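Probable glutathione S-transferase (Pseudomonas aeruginosa, PDB 6JWK) is a zeta-class member of the glutathione transferase superfamily that acts as a maleylpyruvate isomerase, probably using glutathione to convert maleylpyruvate into fumarylpyruvate. Local coordinates at residues M1-F6 against L52-A58; Q128-A132 against N173-C179; T144-R148 against A186-L190. All blocks are in the same frame, centred on the assembly; numbering follows the deposited sequence.

Contact 1: M1-F6 against L52-A58; sequences MQLYSF and LPTLVDA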
ATOM      1  N   MET B   1     -25.095  -0.132  -1.755  1.00 45.32           N
ATOM      2  CA  MET B   1     -23.718  -0.185  -2.305  1.00 44.47           C
ATOM      3  C   MET B   1     -23.523  -1.461  -3.111  1.00 37.58           C
ATOM      4  O   MET B   1     -24.111  -2.466  -2.778  1.00 37.95           O
ATOM      5  CB  MET B   1     -22.677  -0.169  -1.188  1.00 49.92           C
ATOM      6  CG  MET B   1     -22.849   1.011  -0.302  1.00 56.87           C
ATOM      7  SD  MET B   1     -21.268   1.612   0.311  1.00 64.69           S
ATOM      8  CE  MET B   1     -21.840   3.081   1.173  1.00 69.90           C
ATOM      9  N   GLN B   2     -22.635  -1.400  -4.087  1.00 32.13           N
ATOM     10  CA  GLN B   2     -22.295  -2.529  -4.948  1.00 31.30           C
ATOM     11  C   GLN B   2     -20.773  -2.604  -4.974  1.00 32.21           C
ATOM     12  O   GLN B   2     -20.113  -1.569  -4.845  1.00 32.27           O
ATOM     13  CB  GLN B   2     -22.914  -2.322  -6.329  1.00 38.16           C
ATOM     14  CG  GLN B   2     -24.394  -1.992  -6.286  1.00 45.53           C
ATOM     15  CD  GLN B   2     -24.897  -1.683  -7.668  1.00 60.16           C
ATOM     16  OE1 GLN B   2     -25.915  -2.224  -8.088  1.00 77.14           O
ATOM     17  NE2 GLN B   2     -24.170  -0.843  -8.398  1.00 61.89           N
ATOM     18  N   LEU B   3     -20.238  -3.802  -5.062  1.00 32.07           N
ATOM     19  CA  LEU B   3     -18.794  -4.020  -5.242  1.00 34.21           C
ATOM     20  C   LEU B   3     -18.593  -4.798  -6.519  1.00 36.34           C
ATOM     21  O   LEU B   3     -19.001  -5.974  -6.535  1.00 40.24           O
ATOM     22  CB  LEU B   3     -18.182  -4.821  -4.092  1.00 35.32           C
ATOM     23  CG  LEU B   3     -16.684  -4.978  -4.303  1.00 34.36           C
ATOM     24  CD1 LEU B   3     -15.958  -3.879  -3.556  1.00 34.78           C
ATOM     25  CD2 LEU B   3     -16.196  -6.361  -3.953  1.00 32.69           C
ATOM     26  N   TYR B   4     -17.916  -4.175  -7.483  1.00 30.48           N
ATOM     27  CA  TYR B   4     -17.591  -4.749  -8.797  1.00 32.23           C
ATOM     28  C   TYR B   4     -16.319  -5.565  -8.572  1.00 36.42           C
ATOM     29  O   TYR B   4     -15.299  -5.009  -8.163  1.00 35.44           O
ATOM     30  CB  TYR B   4     -17.565  -3.636  -9.858  1.00 30.74           C
ATOM     31  CG  TYR B   4     -18.943  -3.084 -10.123  1.00 32.90           C
ATOM     32  CD1 TYR B   4     -19.516  -2.144  -9.271  1.00 31.38           C
ATOM     33  CD2 TYR B   4     -19.742  -3.617 -11.138  1.00 37.61           C
ATOM     34  CE1 TYR B   4     -20.821  -1.710  -9.453  1.00 31.15           C
ATOM     35  CE2 TYR B   4     -21.052  -3.193 -11.332  1.00 35.77           C
ATOM     36  CZ  TYR B   4     -21.578  -2.221 -10.496  1.00 37.11           C
ATOM     37  OH  TYR B   4     -22.862  -1.805 -10.642  1.00 36.55           O
ATOM     38  N   SER B   5     -16.428  -6.877  -8.768  1.00 35.91           N
ATOM     39  CA  SER B   5     -15.444  -7.900  -8.348  1.00 30.40           C
ATOM     40  C   SER B   5     -15.171  -8.814  -9.539  1.00 30.58           C
ATOM     41  O   SER B   5     -16.084  -9.050 -10.301  1.00 35.92           O
ATOM     42  CB  SER B   5     -16.000  -8.666  -7.161  1.00 30.41           C
ATOM     43  OG  SER B   5     -15.420  -9.980  -7.035  1.00 30.95           O
ATOM     44  N   PHE B   6     -13.958  -9.315  -9.689  1.00 29.91           N
ATOM     45  CA  PHE B   6     -13.648 -10.498 -10.532  1.00 32.35           C
ATOM     46  C   PHE B   6     -13.220 -11.631  -9.590  1.00 28.67           C
ATOM     47  O   PHE B   6     -12.426 -11.381  -8.592  1.00 24.41           O
ATOM     48  CB  PHE B   6     -12.602 -10.114 -11.591  1.00 36.93           C
ATOM     49  CG  PHE B   6     -12.047 -11.266 -12.393  1.00 41.95           C
ATOM     50  CD1 PHE B   6     -12.855 -11.963 -13.293  1.00 49.28           C
ATOM     51  CD2 PHE B   6     -10.711 -11.636 -12.281  1.00 42.93           C
ATOM     52  CE1 PHE B   6     -12.338 -13.013 -14.050  1.00 45.51           C
ATOM     53  CE2 PHE B   6     -10.204 -12.705 -13.010  1.00 47.05           C
ATOM     54  CZ  PHE B   6     -11.013 -13.381 -13.905  1.00 49.32           C
ATOM     55  N   LEU B  52     -10.090  -3.360 -10.724  1.00 45.33           N
ATOM     56  CA  LEU B  52     -11.039  -3.919  -9.728  1.00 41.04           C
ATOM     57  C   LEU B  52     -10.312  -4.042  -8.393  1.00 35.19           C
ATOM     58  O   LEU B  52      -9.097  -4.002  -8.349  1.00 33.52           O
ATOM     59  CB  LEU B  52     -11.549  -5.275 -10.227  1.00 49.06           C
ATOM     60  CG  LEU B  52     -12.350  -5.262 -11.532  1.00 56.82           C
ATOM     61  CD1 LEU B  52     -12.712  -6.689 -11.943  1.00 62.66           C
ATOM     62  CD2 LEU B  52     -13.607  -4.398 -11.426  1.00 56.99           C
ATOM     63  N   PRO B  53     -11.015  -4.136  -7.252  1.00 28.51           N
ATOM     64  CA  PRO B  53     -12.468  -3.981  -7.225  1.00 27.57           C
ATOM     65  C   PRO B  53     -12.893  -2.498  -7.283  1.00 29.10           C
ATOM     66  O   PRO B  53     -12.070  -1.653  -7.063  1.00 28.17           O
ATOM     67  CB  PRO B  53     -12.833  -4.599  -5.887  1.00 27.44           C
ATOM     68  CG  PRO B  53     -11.641  -4.261  -5.005  1.00 27.62           C
ATOM     69  CD  PRO B  53     -10.426  -4.276  -5.910  1.00 30.01           C
ATOM     70  N   THR B  54     -14.182  -2.219  -7.464  1.00 26.81           N
ATOM     71  CA  THR B  54     -14.725  -0.861  -7.319  1.00 25.40           C
ATOM     72  C   THR B  54     -15.923  -0.927  -6.400  1.00 23.68           C
ATOM     73  O   THR B  54     -16.905  -1.583  -6.787  1.00 24.18           O
ATOM     74  CB  THR B  54     -15.100  -0.251  -8.688  1.00 28.37           C
ATOM     75  OG1 THR B  54     -13.974  -0.375  -9.550  1.00 29.28           O
ATOM     76  CG2 THR B  54     -15.470   1.211  -8.605  1.00 27.17           C
ATOM     77  N   LEU B  55     -15.882  -0.211  -5.284  1.00 25.90           N
ATOM     78  CA  LEU B  55     -17.073  -0.046  -4.433  1.00 29.04           C
ATOM     79  C   LEU B  55     -17.873   1.126  -4.993  1.00 31.58           C
ATOM     80  O   LEU B  55     -17.238   2.153  -5.293  1.00 31.51           O
ATOM     81  CB  LEU B  55     -16.646   0.220  -2.996  1.00 31.60           C
ATOM     82  CG  LEU B  55     -17.823   0.342  -2.033  1.00 31.91           C
ATOM     83  CD1 LEU B  55     -18.369  -1.028  -1.705  1.00 33.03           C
ATOM     84  CD2 LEU B  55     -17.430   1.101  -0.783  1.00 33.97           C
ATOM     85  N   VAL B  56     -19.183   0.970  -5.190  1.00 27.97           N
ATOM     86  CA  VAL B  56     -20.058   2.046  -5.749  1.00 30.83           C
ATOM     87  C   VAL B  56     -21.166   2.299  -4.724  1.00 37.70           C
ATOM     88  O   VAL B  56     -21.939   1.357  -4.491  1.00 35.21           O
ATOM     89  CB  VAL B  56     -20.608   1.669  -7.138  1.00 32.00           C
ATOM     90  CG1 VAL B  56     -21.587   2.711  -7.687  1.00 34.91           C
ATOM     91  CG2 VAL B  56     -19.506   1.432  -8.156  1.00 29.97           C
ATOM     92  N   ASP B  57     -21.211   3.493  -4.103  1.00 43.31           N
ATOM     93  CA  ASP B  57     -22.165   3.800  -2.993  1.00 50.22           C
ATOM     94  C   ASP B  57     -23.550   4.206  -3.518  1.00 50.82           C
ATOM     95  O   ASP B  57     -23.734   4.277  -4.758  1.00 46.52           O
ATOM     96  CB  ASP B  57     -21.679   4.908  -2.063  1.00 50.56           C
ATOM     97  CG  ASP B  57     -21.686   6.315  -2.648  1.00 49.42           C
ATOM     98  OD1 ASP B  57     -22.253   6.536  -3.763  1.00 50.97           O
ATOM     99  OD2 ASP B  57     -21.091   7.184  -1.995  1.00 48.17           O
ATOM    100  N   ALA B  58     -24.476   4.438  -2.580  1.00 60.72           N
ATOM    101  CA  ALA B  58     -25.843   4.970  -2.791  1.00 64.72           C
ATOM    102  C   ALA B  58     -25.866   5.962  -3.963  1.00 63.61           C
ATOM    103  O   ALA B  58     -26.553   5.695  -4.968  1.00 62.54           O
ATOM    104  CB  ALA B  58     -26.302   5.612  -1.502  1.00 68.81           C
TER
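Strands 2-5 and 54-56 run antiparallel, their axes 4.7 Å apart at closest and 159° between directions. Two hydrogen-bonded pairs fix the register: Gln2 N to Val56 O (2.9 Å) with Val56 N to Gln2 O (2.7 Å), and Tyr4 N to Thr54 O (2.9 Å) with Thr54 N to Tyr4 O (3.1 Å). Leu3 and Leu55, the non-hydrogen-bonded pair between them, both take chi1 t and meet through Leu3 CD1 and Leu55 CD1 at 4.2 Å, on the face that helices 10-22 and 66-76 cover with Val15 and Ile69. This is part of the thioredoxin-like domain of a GST, and Pro53 carries its hallmark, a cis peptide just before the strand; the ring's CB lies 4.0 Å from Leu3 CD1. On the other face Tyr4, chi1 m, lays its ring along the partner strand, so that Tyr4 CE1 reaches Val56 CG2 at 3.6 Å. Leu52, in the mt rotamer, puts CD1 3.4 Å from Phe6 CB. Back on the leucine face, Met1, chi1 m and chi3 t, reaches over the partner strand: Met1 SD lies 4.0 Å from Leu55 CD2, and Met1 CE 3.7 Å from Asp57 CB.

Contact 2: Q128-A132 against N173-C179; sequences QRWYA and NARRMGC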
ATOM      1  N   GLN B 128       7.753 -17.689 -12.639  1.00 41.58           N
ATOM      2  CA  GLN B 128       7.778 -18.569 -11.439  1.00 38.75           C
ATOM      3  C   GLN B 128       8.812 -18.073 -10.420  1.00 34.02           C
ATOM      4  O   GLN B 128       8.428 -17.867  -9.233  1.00 34.77           O
ATOM      5  CB  GLN B 128       8.117 -20.006 -11.861  1.00 46.42           C
ATOM      6  CG  GLN B 128       8.847 -20.822 -10.782  1.00 51.05           C
ATOM      7  CD  GLN B 128       7.830 -21.002  -9.706  1.00 45.34           C
ATOM      8  OE1 GLN B 128       6.654 -20.843 -10.000  1.00 52.92           O
ATOM      9  NE2 GLN B 128       8.254 -21.220  -8.481  1.00 46.38           N
ATOM     10  N   ARG B 129      10.093 -17.979 -10.796  1.00 32.29           N
ATOM     11  CA  ARG B 129      11.211 -17.659  -9.851  1.00 33.97           C
ATOM     12  C   ARG B 129      11.114 -16.199  -9.355  1.00 34.46           C
ATOM     13  O   ARG B 129      11.479 -15.880  -8.186  1.00 31.17           O
ATOM     14  CB  ARG B 129      12.577 -17.873 -10.522  1.00 38.87           C
ATOM     15  CG  ARG B 129      12.947 -19.345 -10.755  1.00 53.46           C
ATOM     16  CD  ARG B 129      14.272 -19.649 -11.474  1.00 57.45           C
ATOM     17  NE  ARG B 129      14.526 -18.588 -12.436  1.00 76.20           N
ATOM     18  CZ  ARG B 129      15.344 -17.539 -12.254  1.00 74.00           C
ATOM     19  NH1 ARG B 129      16.083 -17.428 -11.158  1.00 74.29           N
ATOM     20  NH2 ARG B 129      15.422 -16.605 -13.191  1.00 60.21           N
ATOM     21  N   TRP B 130      10.682 -15.288 -10.216  1.00 31.26           N
ATOM     22  CA  TRP B 130      10.412 -13.892  -9.772  1.00 31.72           C
ATOM     23  C   TRP B 130       9.350 -13.944  -8.664  1.00 25.03           C
ATOM     24  O   TRP B 130       9.586 -13.348  -7.622  1.00 28.41           O
ATOM     25  CB  TRP B 130       9.972 -13.058 -10.984  1.00 35.33           C
ATOM     26  CG  TRP B 130       9.188 -11.811 -10.735  1.00 35.24           C
ATOM     27  CD1 TRP B 130       7.848 -11.704 -10.468  1.00 35.91           C
ATOM     28  CD2 TRP B 130       9.671 -10.475 -10.922  1.00 33.15           C
ATOM     29  NE1 TRP B 130       7.481 -10.386 -10.417  1.00 34.99           N
ATOM     30  CE2 TRP B 130       8.578  -9.610 -10.698  1.00 35.05           C
ATOM     31  CE3 TRP B 130      10.927  -9.924 -11.227  1.00 37.27           C
ATOM     32  CZ2 TRP B 130       8.713  -8.222 -10.773  1.00 34.31           C
ATOM     33  CZ3 TRP B 130      11.053  -8.547 -11.305  1.00 36.31           C
ATOM     34  CH2 TRP B 130       9.963  -7.712 -11.050  1.00 31.55           C
ATOM     35  N   TYR B 131       8.223 -14.596  -8.940  1.00 28.15           N
ATOM     36  CA  TYR B 131       7.035 -14.675  -8.050  1.00 30.34           C
ATOM     37  C   TYR B 131       7.509 -15.165  -6.675  1.00 34.44           C
ATOM     38  O   TYR B 131       7.214 -14.527  -5.612  1.00 27.57           O
ATOM     39  CB  TYR B 131       5.950 -15.532  -8.700  1.00 29.77           C
ATOM     40  CG  TYR B 131       4.567 -15.294  -8.157  1.00 30.33           C
ATOM     41  CD1 TYR B 131       4.189 -15.710  -6.884  1.00 30.94           C
ATOM     42  CD2 TYR B 131       3.625 -14.667  -8.941  1.00 33.42           C
ATOM     43  CE1 TYR B 131       2.904 -15.490  -6.411  1.00 29.64           C
ATOM     44  CE2 TYR B 131       2.339 -14.443  -8.481  1.00 38.20           C
ATOM     45  CZ  TYR B 131       1.972 -14.868  -7.218  1.00 33.20           C
ATOM     46  OH  TYR B 131       0.680 -14.604  -6.826  1.00 38.16           O
ATOM     47  N   ALA B 132       8.323 -16.223  -6.704  1.00 30.33           N
ATOM     48  CA  ALA B 132       8.725 -16.993  -5.513  1.00 29.34           C
ATOM     49  C   ALA B 132       9.742 -16.178  -4.729  1.00 27.99           C
ATOM     50  O   ALA B 132       9.743 -16.254  -3.487  1.00 26.39           O
ATOM     51  CB  ALA B 132       9.258 -18.361  -5.925  1.00 33.56           C
ATOM     52  N   ASN B 173      -2.571 -17.251  -3.575  1.00 23.55           N
ATOM     53  CA  ASN B 173      -1.799 -16.892  -4.787  1.00 23.73           C
ATOM     54  C   ASN B 173      -0.450 -17.597  -4.745  1.00 22.36           C
ATOM     55  O   ASN B 173      -0.056 -18.177  -5.799  1.00 22.30           O
ATOM     56  CB  ASN B 173      -1.533 -15.397  -4.897  1.00 27.58           C
ATOM     57  CG  ASN B 173      -2.620 -14.632  -5.590  1.00 36.88           C
ATOM     58  OD1 ASN B 173      -3.489 -15.232  -6.223  1.00 38.58           O
ATOM     59  ND2 ASN B 173      -2.547 -13.306  -5.469  1.00 37.64           N
ATOM     60  N   ALA B 174       0.265 -17.470  -3.629  1.00 20.74           N
ATOM     61  CA  ALA B 174       1.606 -18.075  -3.474  1.00 23.04           C
ATOM     62  C   ALA B 174       1.493 -19.602  -3.653  1.00 25.36           C
ATOM     63  O   ALA B 174       2.395 -20.213  -4.325  1.00 22.95           O
ATOM     64  CB  ALA B 174       2.233 -17.704  -2.162  1.00 20.83           C
ATOM     65  N   ARG B 175       0.436 -20.209  -3.098  1.00 24.25           N
ATOM     66  CA  ARG B 175       0.265 -21.683  -3.125  1.00 23.87           C
ATOM     67  C   ARG B 175       0.082 -22.078  -4.589  1.00 24.02           C
ATOM     68  O   ARG B 175       0.777 -23.011  -5.040  1.00 23.44           O
ATOM     69  CB  ARG B 175      -0.945 -22.120  -2.296  1.00 24.26           C
ATOM     70  CG  ARG B 175      -1.300 -23.601  -2.421  1.00 22.93           C
ATOM     71  CD  ARG B 175      -2.369 -24.016  -1.401  1.00 22.37           C
ATOM     72  NE  ARG B 175      -1.924 -23.726  -0.024  1.00 20.69           N
ATOM     73  CZ  ARG B 175      -2.342 -22.736   0.780  1.00 22.06           C
ATOM     74  NH1 ARG B 175      -3.266 -21.886   0.379  1.00 23.17           N
ATOM     75  NH2 ARG B 175      -1.790 -22.560   1.968  1.00 21.88           N
ATOM     76  N   ARG B 176      -0.808 -21.369  -5.284  1.00 25.84           N
ATOM     77  CA  ARG B 176      -1.184 -21.650  -6.684  1.00 28.28           C
ATOM     78  C   ARG B 176       0.045 -21.468  -7.592  1.00 27.56           C
ATOM     79  O   ARG B 176       0.114 -22.158  -8.630  1.00 28.64           O
ATOM     80  CB  ARG B 176      -2.371 -20.796  -7.114  1.00 32.57           C
ATOM     81  CG  ARG B 176      -2.980 -21.258  -8.425  1.00 42.90           C
ATOM     82  CD  ARG B 176      -4.274 -20.524  -8.722  1.00 55.28           C
ATOM     83  NE  ARG B 176      -3.977 -19.115  -8.941  1.00 64.46           N
ATOM     84  CZ  ARG B 176      -4.266 -18.104  -8.108  1.00 79.77           C
ATOM     85  NH1 ARG B 176      -3.913 -16.871  -8.431  1.00 88.54           N
ATOM     86  NH2 ARG B 176      -4.916 -18.305  -6.971  1.00 84.96           N
ATOM     87  N   MET B 177       0.997 -20.611  -7.234  1.00 25.63           N
ATOM     88  CA  MET B 177       2.202 -20.381  -8.088  1.00 27.84           C
ATOM     89  C   MET B 177       3.310 -21.373  -7.715  1.00 29.11           C
ATOM     90  O   MET B 177       4.447 -21.223  -8.201  1.00 31.29           O
ATOM     91  CB  MET B 177       2.699 -18.932  -7.954  1.00 28.53           C
ATOM     92  CG  MET B 177       1.888 -17.965  -8.758  1.00 30.59           C
ATOM     93  SD  MET B 177       1.889 -18.349 -10.534  1.00 34.82           S
ATOM     94  CE  MET B 177       3.653 -18.163 -10.788  1.00 31.71           C
ATOM     95  N   GLY B 178       3.050 -22.324  -6.819  1.00 25.77           N
ATOM     96  CA  GLY B 178       4.031 -23.398  -6.565  1.00 26.26           C
ATOM     97  C   GLY B 178       5.043 -22.963  -5.555  1.00 25.72           C
ATOM     98  O   GLY B 178       6.074 -23.625  -5.446  1.00 28.07           O
ATOM     99  N   CYS B 179       4.759 -21.907  -4.766  1.00 23.48           N
ATOM    100  CA  CYS B 179       5.732 -21.448  -3.751  1.00 24.33           C
ATOM    101  C   CYS B 179       5.782 -22.426  -2.575  1.00 24.47           C
ATOM    102  O   CYS B 179       4.736 -22.969  -2.170  1.00 25.36           O
ATOM    103  CB  CYS B 179       5.414 -20.046  -3.228  1.00 26.95           C
ATOM    104  SG  CYS B 179       5.409 -18.820  -4.555  1.00 29.23           S
TER
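Start at Gln128, whose side chain bends (chi1 t, chi2 p) across to the chain just beyond the end of helix 162-176, with its amide beside the carbonyl of Met177; the two CA atoms are 6.8 Å apart. Arg129 and Trp130 point elsewhere: Arg129 pairs with Asp126, while the Trp130 ring meets Tyr115 of the second subunit, so this turn of helix 124-149 has one side at the dimer interface and another on the contact described here. Tyr131 is the centre of it. With chi1 t its ring lies with one face against Met177, at the end of the other helix, and its hydroxyl end beside Asn173. Met177, with chi1, chi2 and chi3 all m, curls over that face: Met177 CG sits 3.4 Å from the ring centroid, 8° off the normal, a CH-pi contact, and SD follows at 4.5 Å from the centroid in a Met-aromatic contact. The partner helix ends here in a Schellman motif, with Gly178 at positive phi, Cys179 N bonded to Ala174 O (2.9 Å) and Gly178 N to Arg175 O (3.0 Å); the reversal returns Cys179 to the first helix. At the tip of the tyrosine, Tyr131 OH packs tightly on Asn173 CB (3.0 Å), while the Asn173 amide turns to Ser10 and, through OD1, accepts a bond from Arg176 NH1 at 2.8 Å. Last comes Ala132, where Cys179 SG lies 3.9 Å from Ala132 CA and 4.1 Å from Tyr131 CD1.

Contact 3: T144-R148 against A186-L190; sequences TLLNR and ALLEL
Build two regular alpha-helical turns, 144-148 and 186-190, with axes 10.2 Å apart at closest and their N-to-C directions at 73°. The nearest CA atoms are those of Asn147 and Ala186, 7.1 Å apart. Ala186 points its CB at the first helix, 3.8 Å from Leu146 CD2 and 3.4 Å from Asn147 OD1; Ala186 O also lies 3.5 Å from Leu146 CD2. Leu187, rotamer mt, brings its CD2 to 3.8 Å from Leu146 CD2. Leu188 turns away, and one turn on from Ala186, Leu190, rotamer tp, sets CD2 3.8 Å from Leu146 CD1. Leu146, also tp, is the side chain that touches all three of Ala186, Leu187 and Leu190, in steeply crossed, mainly aliphatic packing with no hydrogen bond between the two segments, burying 196 Å² in the all-helical GST C-terminal domain. Glu143 accepts hydrogen bonds from the amides of Ala186 and Leu187 in the first turn of helix 185-195. Helix 162-176 packs on Leu187 through Leu167, Phe155 touches Leu146, and helix 87-103 lies against Leu145 of the first helix.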
ATOM      1  N   THR B 144       7.211 -13.246  10.918  1.00 20.87           N
ATOM      2  CA  THR B 144       7.827 -12.588  12.106  1.00 20.96           C
ATOM      3  C   THR B 144       6.879 -11.541  12.695  1.00 22.76           C
ATOM      4  O   THR B 144       6.688 -11.529  13.948  1.00 22.17           O
ATOM      5  CB  THR B 144       9.201 -11.980  11.750  1.00 24.83           C
ATOM      6  OG1 THR B 144       9.985 -13.105  11.406  1.00 23.58           O
ATOM      7  CG2 THR B 144       9.866 -11.233  12.880  1.00 25.99           C
ATOM      8  N   LEU B 145       6.239 -10.712  11.860  1.00 20.10           N
ATOM      9  CA  LEU B 145       5.333  -9.676  12.429  1.00 19.96           C
ATOM     10  C   LEU B 145       4.161 -10.377  13.126  1.00 17.55           C
ATOM     11  O   LEU B 145       3.688  -9.866  14.117  1.00 19.25           O
ATOM     12  CB  LEU B 145       4.834  -8.718  11.328  1.00 20.06           C
ATOM     13  CG  LEU B 145       5.920  -7.848  10.697  1.00 22.14           C
ATOM     14  CD1 LEU B 145       5.291  -7.006   9.612  1.00 22.53           C
ATOM     15  CD2 LEU B 145       6.671  -6.956  11.687  1.00 22.90           C
ATOM     16  N   LEU B 146       3.614 -11.428  12.521  1.00 18.64           N
ATOM     17  CA  LEU B 146       2.468 -12.166  13.109  1.00 19.83           C
ATOM     18  C   LEU B 146       2.904 -12.719  14.469  1.00 20.28           C
ATOM     19  O   LEU B 146       2.199 -12.460  15.445  1.00 24.47           O
ATOM     20  CB  LEU B 146       1.998 -13.279  12.166  1.00 19.62           C
ATOM     21  CG  LEU B 146       0.871 -14.155  12.694  1.00 18.65           C
ATOM     22  CD1 LEU B 146      -0.370 -13.328  12.987  1.00 18.96           C
ATOM     23  CD2 LEU B 146       0.569 -15.277  11.713  1.00 18.49           C
ATOM     24  N   ASN B 147       4.036 -13.403  14.514  1.00 21.69           N
ATOM     25  CA  ASN B 147       4.574 -14.003  15.770  1.00 23.73           C
ATOM     26  C   ASN B 147       4.849 -12.953  16.836  1.00 22.86           C
ATOM     27  O   ASN B 147       4.554 -13.239  17.984  1.00 22.69           O
ATOM     28  CB  ASN B 147       5.869 -14.756  15.549  1.00 24.12           C
ATOM     29  CG  ASN B 147       5.620 -16.072  14.866  1.00 28.20           C
ATOM     30  OD1 ASN B 147       4.576 -16.681  15.079  1.00 26.61           O
ATOM     31  ND2 ASN B 147       6.574 -16.501  14.052  1.00 27.72           N
ATOM     32  N   ARG B 148       5.315 -11.753  16.481  1.00 24.83           N
ATOM     33  CA  ARG B 148       5.727 -10.718  17.467  1.00 26.00           C
ATOM     34  C   ARG B 148       4.600  -9.784  17.846  1.00 25.04           C
ATOM     35  O   ARG B 148       4.646  -9.275  18.957  1.00 27.49           O
ATOM     36  CB  ARG B 148       6.911  -9.897  16.942  1.00 32.26           C
ATOM     37  CG  ARG B 148       8.085 -10.824  16.693  1.00 38.19           C
ATOM     38  CD  ARG B 148       9.425 -10.207  16.851  1.00 40.88           C
ATOM     39  NE  ARG B 148      10.422 -11.253  16.791  1.00 40.06           N
ATOM     40  CZ  ARG B 148      11.716 -11.028  16.840  1.00 44.93           C
ATOM     41  NH1 ARG B 148      12.149  -9.795  17.020  1.00 45.35           N
ATOM     42  NH2 ARG B 148      12.565 -12.037  16.788  1.00 47.16           N
ATOM     43  N   ALA B 186       3.052 -20.230  11.167  1.00 20.21           N
ATOM     44  CA  ALA B 186       2.064 -19.357  11.830  1.00 20.64           C
ATOM     45  C   ALA B 186       1.142 -18.782  10.727  1.00 20.19           C
ATOM     46  O   ALA B 186      -0.091 -18.674  10.971  1.00 18.68           O
ATOM     47  CB  ALA B 186       2.716 -18.283  12.708  1.00 19.84           C
ATOM     48  N   LEU B 187       1.672 -18.413   9.558  1.00 18.61           N
ATOM     49  CA  LEU B 187       0.791 -17.860   8.482  1.00 21.05           C
ATOM     50  C   LEU B 187      -0.202 -18.951   8.040  1.00 18.98           C
ATOM     51  O   LEU B 187      -1.426 -18.653   7.936  1.00 20.28           O
ATOM     52  CB  LEU B 187       1.605 -17.353   7.282  1.00 19.17           C
ATOM     53  CG  LEU B 187       2.552 -16.162   7.488  1.00 21.52           C
ATOM     54  CD1 LEU B 187       3.134 -15.732   6.142  1.00 21.99           C
ATOM     55  CD2 LEU B 187       1.879 -14.976   8.185  1.00 22.30           C
ATOM     56  N   LEU B 188       0.276 -20.186   7.852  1.00 19.83           N
ATOM     57  CA  LEU B 188      -0.591 -21.319   7.458  1.00 20.68           C
ATOM     58  C   LEU B 188      -1.670 -21.549   8.533  1.00 20.24           C
ATOM     59  O   LEU B 188      -2.849 -21.699   8.184  1.00 21.29           O
ATOM     60  CB  LEU B 188       0.223 -22.590   7.163  1.00 21.18           C
ATOM     61  CG  LEU B 188       1.151 -22.466   5.971  1.00 23.90           C
ATOM     62  CD1 LEU B 188       2.032 -23.703   5.829  1.00 25.21           C
ATOM     63  CD2 LEU B 188       0.359 -22.205   4.697  1.00 24.58           C
ATOM     64  N   GLU B 189      -1.323 -21.478   9.788  1.00 19.61           N
ATOM     65  CA  GLU B 189      -2.298 -21.728  10.858  1.00 22.03           C
ATOM     66  C   GLU B 189      -3.353 -20.609  10.830  1.00 22.30           C
ATOM     67  O   GLU B 189      -4.568 -20.901  10.986  1.00 19.59           O
ATOM     68  CB  GLU B 189      -1.561 -21.831  12.191  1.00 24.51           C
ATOM     69  CG  GLU B 189      -2.486 -21.898  13.382  1.00 30.45           C
ATOM     70  CD  GLU B 189      -1.730 -21.819  14.690  1.00 40.16           C
ATOM     71  OE1 GLU B 189      -1.129 -20.736  14.988  1.00 40.66           O
ATOM     72  OE2 GLU B 189      -1.693 -22.846  15.368  1.00 38.21           O
ATOM     73  N   LEU B 190      -2.929 -19.351  10.659  1.00 19.85           N
ATOM     74  CA  LEU B 190      -3.907 -18.236  10.659  1.00 19.57           C
ATOM     75  C   LEU B 190      -4.820 -18.413   9.453  1.00 20.46           C
ATOM     76  O   LEU B 190      -6.022 -18.204   9.563  1.00 17.66           O
ATOM     77  CB  LEU B 190      -3.142 -16.920  10.611  1.00 18.93           C
ATOM     78  CG  LEU B 190      -3.965 -15.645  10.490  1.00 20.45           C
ATOM     79  CD1 LEU B 190      -4.990 -15.567  11.604  1.00 19.58           C
ATOM     80  CD2 LEU B 190      -3.039 -14.419  10.467  1.00 20.31           C
TER

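Contact 1 stands apart, in the thioredoxin-like domain: its centre is about 28 Å from that of contact 2 and 30 Å from that of contact 3, across the chain's centre. It depends on backbone hydrogen bonds between strands, whereas contact 3 has no hydrogen bond between its segments. Contacts 2 and 3 share helix 124-149, which meets helix 162-176 near its start and helix 185-195 near its end; they touch where Arg175 NH2 lies 3.5 Å from Leu188 CD2. Contact 3 is buried and aliphatic; contact 2 is partly buried and packs a ring and sulfur at a helix end. Contact 1 is likewise partly buried, Leu3 and Leu55 under helices, Gln2, Tyr4 and Val56 partly exposed on the other face.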